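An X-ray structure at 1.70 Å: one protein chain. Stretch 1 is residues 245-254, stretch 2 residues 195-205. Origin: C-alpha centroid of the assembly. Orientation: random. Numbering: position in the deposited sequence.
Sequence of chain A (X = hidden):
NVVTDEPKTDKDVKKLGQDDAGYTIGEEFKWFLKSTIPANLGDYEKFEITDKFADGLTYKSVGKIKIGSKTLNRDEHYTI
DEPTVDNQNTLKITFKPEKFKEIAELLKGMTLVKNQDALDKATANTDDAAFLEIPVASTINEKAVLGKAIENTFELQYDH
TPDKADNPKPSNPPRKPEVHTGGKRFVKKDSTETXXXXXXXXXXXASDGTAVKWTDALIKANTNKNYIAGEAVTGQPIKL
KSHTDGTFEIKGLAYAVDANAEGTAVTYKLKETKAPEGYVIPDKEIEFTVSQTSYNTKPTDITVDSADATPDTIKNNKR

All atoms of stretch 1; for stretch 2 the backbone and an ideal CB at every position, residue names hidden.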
ATOM      1  N   ASP A 245      17.640   4.402 -27.309  1.00 18.90           N
ATOM      2  CA  ASP A 245      16.429   4.772 -28.062  1.00 19.02           C
ATOM      3  C   ASP A 245      15.752   6.010 -27.460  1.00 18.19           C
ATOM      4  O   ASP A 245      14.614   6.343 -27.803  1.00 19.01           O
ATOM      5  CB  ASP A 245      15.433   3.591 -28.138  1.00 19.15           C
ATOM      6  CG  ASP A 245      14.983   3.096 -26.766  1.00 19.82           C
ATOM      7  OD1 ASP A 245      15.313   3.733 -25.744  1.00 18.72           O
ATOM      8  OD2 ASP A 245      14.296   2.051 -26.705  1.00 20.76           O
ATOM      9  N   GLY A 246      16.467   6.689 -26.566  1.00 17.25           N
ATOM     10  CA  GLY A 246      15.966   7.900 -25.919  1.00 16.18           C
ATOM     11  C   GLY A 246      15.073   7.638 -24.713  1.00 15.81           C
ATOM     12  O   GLY A 246      14.824   8.548 -23.931  1.00 15.13           O
ATOM     13  N   THR A 247      14.623   6.394 -24.534  1.00 15.16           N
ATOM     14  CA  THR A 247      13.589   6.140 -23.515  1.00 14.99           C
ATOM     15  C   THR A 247      14.146   5.884 -22.122  1.00 14.16           C
ATOM     16  O   THR A 247      15.292   5.461 -21.954  1.00 14.15           O
ATOM     17  CB  THR A 247      12.662   4.952 -23.870  1.00 15.07           C
ATOM     18  OG1 THR A 247      13.384   3.725 -23.722  1.00 15.67           O
ATOM     19  CG2 THR A 247      12.092   5.092 -25.270  1.00 15.77           C
ATOM     20  N   PHE A 248      13.313   6.177 -21.127  1.00 13.17           N
ATOM     21  CA  PHE A 248      13.514   5.709 -19.772  1.00 12.34           C
ATOM     22  C   PHE A 248      12.218   5.853 -18.995  1.00 12.50           C
ATOM     23  O   PHE A 248      11.269   6.471 -19.485  1.00 11.95           O
ATOM     24  CB  PHE A 248      14.704   6.388 -19.073  1.00 12.59           C
ATOM     25  CG  PHE A 248      14.570   7.882 -18.883  1.00 11.51           C
ATOM     26  CD1 PHE A 248      14.247   8.397 -17.625  1.00 11.67           C
ATOM     27  CD2 PHE A 248      14.828   8.772 -19.923  1.00 12.91           C
ATOM     28  CE1 PHE A 248      14.168   9.766 -17.407  1.00 11.98           C
ATOM     29  CE2 PHE A 248      14.740  10.158 -19.725  1.00 11.83           C
ATOM     30  CZ  PHE A 248      14.413  10.655 -18.455  1.00 11.52           C
ATOM     31  N   GLU A 249      12.183   5.262 -17.807  1.00 12.18           N
ATOM     32  CA  GLU A 249      10.954   5.196 -17.008  1.00 12.34           C
ATOM     33  C   GLU A 249      11.275   5.193 -15.524  1.00 12.19           C
ATOM     34  O   GLU A 249      12.398   4.888 -15.124  1.00 11.97           O
ATOM     35  CB  GLU A 249      10.176   3.908 -17.329  1.00 13.26           C
ATOM     36  CG  GLU A 249       9.738   3.759 -18.788  1.00 14.47           C
ATOM     37  CD  GLU A 249       8.977   2.483 -19.041  1.00 15.14           C
ATOM     38  OE1 GLU A 249       8.930   1.616 -18.133  1.00 15.78           O
ATOM     39  OE2 GLU A 249       8.421   2.358 -20.156  1.00 17.23           O
ATOM     40  N   ILE A 250      10.285   5.547 -14.703  1.00 11.56           N
ATOM     41  CA  ILE A 250      10.367   5.298 -13.269  1.00 11.29           C
ATOM     42  C   ILE A 250       9.055   4.626 -12.867  1.00 11.70           C
ATOM     43  O   ILE A 250       7.973   5.080 -13.258  1.00 11.67           O
ATOM     44  CB  ILE A 250      10.656   6.596 -12.454  1.00 11.25           C
ATOM     45  CG1 ILE A 250      10.786   6.300 -10.950  1.00 12.50           C
ATOM     46  CG2 ILE A 250       9.574   7.656 -12.694  1.00 10.89           C
ATOM     47  CD1 ILE A 250      12.018   5.473 -10.574  1.00 12.44           C
ATOM     48  N   LYS A 251       9.157   3.549 -12.095  1.00 11.51           N
ATOM     49  CA  LYS A 251       7.979   2.785 -11.683  1.00 11.40           C
ATOM     50  C   LYS A 251       7.848   2.771 -10.170  1.00 11.73           C
ATOM     51  O   LYS A 251       8.814   2.500  -9.450  1.00 12.83           O
ATOM     52  CB  LYS A 251       8.034   1.344 -12.214  1.00 11.07           C
ATOM     53  CG  LYS A 251       8.186   1.249 -13.732  1.00 12.90           C
ATOM     54  CD  LYS A 251       8.101  -0.183 -14.243  1.00 14.22           C
ATOM     55  CE  LYS A 251       6.658  -0.665 -14.263  1.00 16.40           C
ATOM     56  NZ  LYS A 251       6.461  -1.905 -15.088  1.00 18.58           N
ATOM     57  N   GLY A 252       6.653   3.089  -9.692  1.00 11.35           N
ATOM     58  CA  GLY A 252       6.352   2.912  -8.280  1.00 11.14           C
ATOM     59  C   GLY A 252       6.454   4.146  -7.408  1.00 11.36           C
ATOM     60  O   GLY A 252       6.857   4.055  -6.252  1.00 11.61           O
ATOM     61  N   LEU A 253       6.112   5.310  -7.953  1.00 11.26           N
ATOM     62  CA  LEU A 253       6.017   6.513  -7.136  1.00 11.18           C
ATOM     63  C   LEU A 253       4.590   6.834  -6.700  1.00 11.06           C
ATOM     64  O   LEU A 253       3.642   6.687  -7.476  1.00 11.65           O
ATOM     65  CB  LEU A 253       6.580   7.728  -7.880  1.00 11.72           C
ATOM     66  CG  LEU A 253       8.019   7.596  -8.369  1.00 11.21           C
ATOM     67  CD1 LEU A 253       8.325   8.813  -9.253  1.00 11.91           C
ATOM     68  CD2 LEU A 253       9.030   7.469  -7.211  1.00 12.93           C
ATOM     69  N   ALA A 254       4.460   7.338  -5.473  1.00 11.11           N
ATOM     70  CA  ALA A 254       3.150   7.707  -4.931  1.00 10.27           C
ATOM     71  C   ALA A 254       2.449   8.761  -5.776  1.00 10.74           C
ATOM     72  O   ALA A 254       3.087   9.666  -6.295  1.00  9.98           O
ATOM     73  CB  ALA A 254       3.294   8.223  -3.497  1.00 10.07           C
ATOM     74  N   UNK A 195      15.335  13.546 -33.376  1.00 24.91           N
ATOM     75  CA  UNK A 195      16.043  12.331 -32.992  1.00 24.58           C
ATOM     76  C   UNK A 195      16.007  12.066 -31.501  1.00 23.37           C
ATOM     77  O   UNK A 195      15.887  12.990 -30.697  1.00 23.06           O
ATOM     78  CB  UNK A 195      17.498  12.409 -33.457  1.00 24.58           C
ATOM     79  N   UNK A 196      16.120  10.793 -31.154  1.00 22.20           N
ATOM     80  CA  UNK A 196      16.197  10.368 -29.768  1.00 21.10           C
ATOM     81  C   UNK A 196      17.658  10.369 -29.345  1.00 20.45           C
ATOM     82  O   UNK A 196      18.562  10.214 -30.185  1.00 20.44           O
ATOM     83  CB  UNK A 196      15.567   8.987 -29.574  1.00 21.10           C
ATOM     84  N   UNK A 197      17.901  10.573 -28.054  1.00 19.11           N
ATOM     85  CA  UNK A 197      19.265  10.730 -27.554  1.00 17.59           C
ATOM     86  C   UNK A 197      19.485   9.860 -26.341  1.00 17.77           C
ATOM     87  O   UNK A 197      18.709   9.910 -25.380  1.00 17.32           O
ATOM     88  CB  UNK A 197      19.557  12.193 -27.213  1.00 17.59           C
ATOM     89  N   UNK A 198      20.553   9.074 -26.375  1.00 16.92           N
ATOM     90  CA  UNK A 198      20.931   8.261 -25.221  1.00 16.69           C
ATOM     91  C   UNK A 198      21.953   8.945 -24.339  1.00 16.59           C
ATOM     92  O   UNK A 198      22.652   9.867 -24.779  1.00 16.59           O
ATOM     93  CB  UNK A 198      21.481   6.911 -25.686  1.00 16.69           C
ATOM     94  N   UNK A 199      22.051   8.490 -23.090  1.00 16.10           N
ATOM     95  CA  UNK A 199      23.114   8.934 -22.196  1.00 15.76           C
ATOM     96  C   UNK A 199      22.860  10.162 -21.347  1.00 15.93           C
ATOM     97  O   UNK A 199      23.738  10.582 -20.603  1.00 16.37           O
ATOM     98  CB  UNK A 199      24.366   9.200 -23.034  1.00 15.76           C
ATOM     99  N   UNK A 200      21.678  10.770 -21.458  1.00 15.37           N
ATOM    100  CA  UNK A 200      21.323  11.857 -20.547  1.00 14.99           C
ATOM    101  C   UNK A 200      21.107  11.236 -19.184  1.00 14.80           C
ATOM    102  O   UNK A 200      20.561  10.133 -19.088  1.00 15.28           O
ATOM    103  CB  UNK A 200      20.083  12.620 -21.017  1.00 14.99           C
ATOM    104  N   UNK A 201      21.574  11.905 -18.135  1.00 14.40           N
ATOM    105  CA  UNK A 201      21.364  11.430 -16.774  1.00 14.00           C
ATOM    106  C   UNK A 201      20.606  12.449 -15.928  1.00 13.90           C
ATOM    107  O   UNK A 201      20.785  13.670 -16.091  1.00 13.37           O
ATOM    108  CB  UNK A 201      22.708  11.104 -16.119  1.00 14.00           C
ATOM    109  N   UNK A 202      19.746  11.933 -15.038  1.00 13.05           N
ATOM    110  CA  UNK A 202      18.875  12.771 -14.214  1.00 12.81           C
ATOM    111  C   UNK A 202      18.796  12.292 -12.771  1.00 12.84           C
ATOM    112  O   UNK A 202      18.578  11.098 -12.518  1.00 14.17           O
ATOM    113  CB  UNK A 202      17.469  12.812 -14.816  1.00 12.81           C
ATOM    114  N   UNK A 203      18.940  13.224 -11.829  1.00 13.03           N
ATOM    115  CA  UNK A 203      18.539  12.974 -10.440  1.00 13.39           C
ATOM    116  C   UNK A 203      17.020  13.053 -10.310  1.00 12.66           C
ATOM    117  O   UNK A 203      16.403  14.015 -10.770  1.00 13.25           O
ATOM    118  CB  UNK A 203      19.206  13.975  -9.494  1.00 13.39           C
ATOM    119  N   UNK A 204      16.429  12.062  -9.652  1.00 12.58           N
ATOM    120  CA  UNK A 204      14.989  12.085  -9.375  1.00 12.00           C
ATOM    121  C   UNK A 204      14.720  12.726  -8.019  1.00 11.96           C
ATOM    122  O   UNK A 204      15.285  12.296  -6.989  1.00 11.46           O
ATOM    123  CB  UNK A 204      14.407  10.670  -9.416  1.00 12.00           C
ATOM    124  N   UNK A 205      13.863  13.749  -8.028  1.00 11.64           N
ATOM    125  CA  UNK A 205      13.567  14.551  -6.833  1.00 12.84           C
ATOM    126  C   UNK A 205      12.062  14.633  -6.553  1.00 13.19           C
ATOM    127  O   UNK A 205      11.235  14.575  -7.468  1.00 12.42           O
ATOM    128  CB  UNK A 205      14.138  15.961  -6.995  1.00 12.84           C
TER

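Position 195 lies beyond the reach of stretch 1, which therefore sets no limit on its side chain; the deposited residue is Gln195, whose NE2 is hydrogen-bonded elsewhere in the structure.

The CA of position 196 is 4.6 Å from the CA of Gly246, a close backbone approach. Its CA-to-CB bond points toward stretch 1, and the ideal CB sits 3.3 Å from the O of Asp245 and 3.8 Å from the CA of Gly246. The close contacts at the CB suit a compact residue such as alanine, serine, threonine or valine, though a longer chain leading off into open space is not excluded. The residue is Thr196, with chi1 in the p well; its CB packs against the Asp245 carbonyl, without a hydrogen bond. The fit also depends on Gly246: a CB there would lie 2.7 Å from the CB of Thr196, a clash, and the positive phi of Gly246 independently favours glycine.

At 197 the CB points away, so stretch 1 says little about the side chain, and many residues would serve. The backbone does the work, its O accepting a CA-H...O contact from Gly246 CA at 3.4 Å with an angle of 163° at the hydrogen. The residue is Leu197.

Position 198 points sideways, with room for a small side chain, and is Gly198. Position 199, with phi/psi of 89/0°, would jam a CB against the preceding carbonyl O; this calls for glycine, and Gly199 is found. Position 200 points toward stretch 1 without touching it, tolerating many residues; it is Ala200. Position 201 begins the strand with its CB directed away, which leaves polar or charged residues possible, and is Glu201.

Position 202 turns back toward stretch 1, its ideal CB 5.2 Å from CE1 of Phe248. The neighbouring aromatic surface suits a large apolar group, whether leucine, methionine or an aromatic. Phe202 (chi1 m) brings its CE2 to 3.5 Å from Phe248 CZ. The ring planes are near parallel, at 18°, but slid apart, with centroids 5.1 Å apart, so the rings barely overlap.

Position 203 is out of reach; it is Asp203.

Position 204 again points toward stretch 1, but its CA is 9.1 Å from that of Ile250. Across this gap Ile250 and Leu253 offer apolar surface, suiting leucine, isoleucine, methionine or phenylalanine. Leu204 (chi1 t, chi2 p) spans it: its CD2 lies 4.0 Å from Ile250 CG1 and 4.2 Å from Leu253 CD2, so one methyl meets both neighbours.

Position 205 is out of reach; it is Leu205.

Stretch 2, residues 195-205: QTLGGAEFDLL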
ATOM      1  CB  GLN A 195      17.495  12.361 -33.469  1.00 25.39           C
ATOM      2  CG  GLN A 195      18.325  13.466 -32.871  1.00 27.22           C
ATOM      3  CD  GLN A 195      19.625  13.669 -33.615  1.00 31.17           C
ATOM      4  OE1 GLN A 195      20.404  12.728 -33.801  1.00 33.33           O
ATOM      5  NE2 GLN A 195      19.870  14.903 -34.046  1.00 31.65           N
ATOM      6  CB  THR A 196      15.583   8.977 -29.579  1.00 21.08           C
ATOM      7  OG1 THR A 196      16.226   8.055 -30.470  1.00 22.12           O
ATOM      8  CG2 THR A 196      14.080   9.011 -29.876  1.00 21.42           C
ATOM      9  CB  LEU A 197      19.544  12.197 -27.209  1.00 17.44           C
ATOM     10  CG  LEU A 197      19.416  13.264 -28.312  1.00 16.57           C
ATOM     11  CD1 LEU A 197      19.528  14.657 -27.709  1.00 16.89           C
ATOM     12  CD2 LEU A 197      20.490  13.061 -29.404  1.00 17.56           C
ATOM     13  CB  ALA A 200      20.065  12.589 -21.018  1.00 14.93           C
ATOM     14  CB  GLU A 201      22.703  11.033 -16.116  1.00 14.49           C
ATOM     15  CG  GLU A 201      23.422   9.926 -16.896  1.00 14.90           C
ATOM     16  CD  GLU A 201      24.724   9.455 -16.269  1.00 16.70           C
ATOM     17  OE1 GLU A 201      25.142  10.002 -15.231  1.00 17.34           O
ATOM     18  OE2 GLU A 201      25.320   8.521 -16.840  1.00 18.90           O
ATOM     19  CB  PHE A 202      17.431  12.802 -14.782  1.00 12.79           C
ATOM     20  CG  PHE A 202      17.355  13.107 -16.252  1.00 11.51           C
ATOM     21  CD1 PHE A 202      17.084  14.402 -16.697  1.00 12.83           C
ATOM     22  CD2 PHE A 202      17.533  12.094 -17.189  1.00 11.78           C
ATOM     23  CE1 PHE A 202      17.011  14.686 -18.061  1.00 13.05           C
ATOM     24  CE2 PHE A 202      17.480  12.369 -18.554  1.00 10.93           C
ATOM     25  CZ  PHE A 202      17.204  13.666 -18.983  1.00 12.67           C
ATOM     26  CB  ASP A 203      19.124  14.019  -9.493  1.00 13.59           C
ATOM     27  CG  ASP A 203      20.636  13.939  -9.368  1.00 15.34           C
ATOM     28  OD1 ASP A 203      21.246  12.912  -9.748  1.00 18.29           O
ATOM     29  OD2 ASP A 203      21.206  14.932  -8.862  1.00 17.80           O
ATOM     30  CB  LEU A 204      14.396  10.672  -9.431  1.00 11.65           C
ATOM     31  CG  LEU A 204      12.934  10.527  -8.961  1.00 12.12           C
ATOM     32  CD1 LEU A 204      11.924  11.150  -9.942  1.00 14.23           C
ATOM     33  CD2 LEU A 204      12.612   9.055  -8.707  1.00 12.26           C
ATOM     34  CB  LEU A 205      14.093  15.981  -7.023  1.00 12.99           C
ATOM     35  CG  LEU A 205      15.526  16.191  -7.537  1.00 14.23           C
ATOM     36  CD1 LEU A 205      15.785  17.671  -7.783  1.00 14.89           C
ATOM     37  CD2 LEU A 205      16.552  15.613  -6.570  1.00 14.81           C
TER
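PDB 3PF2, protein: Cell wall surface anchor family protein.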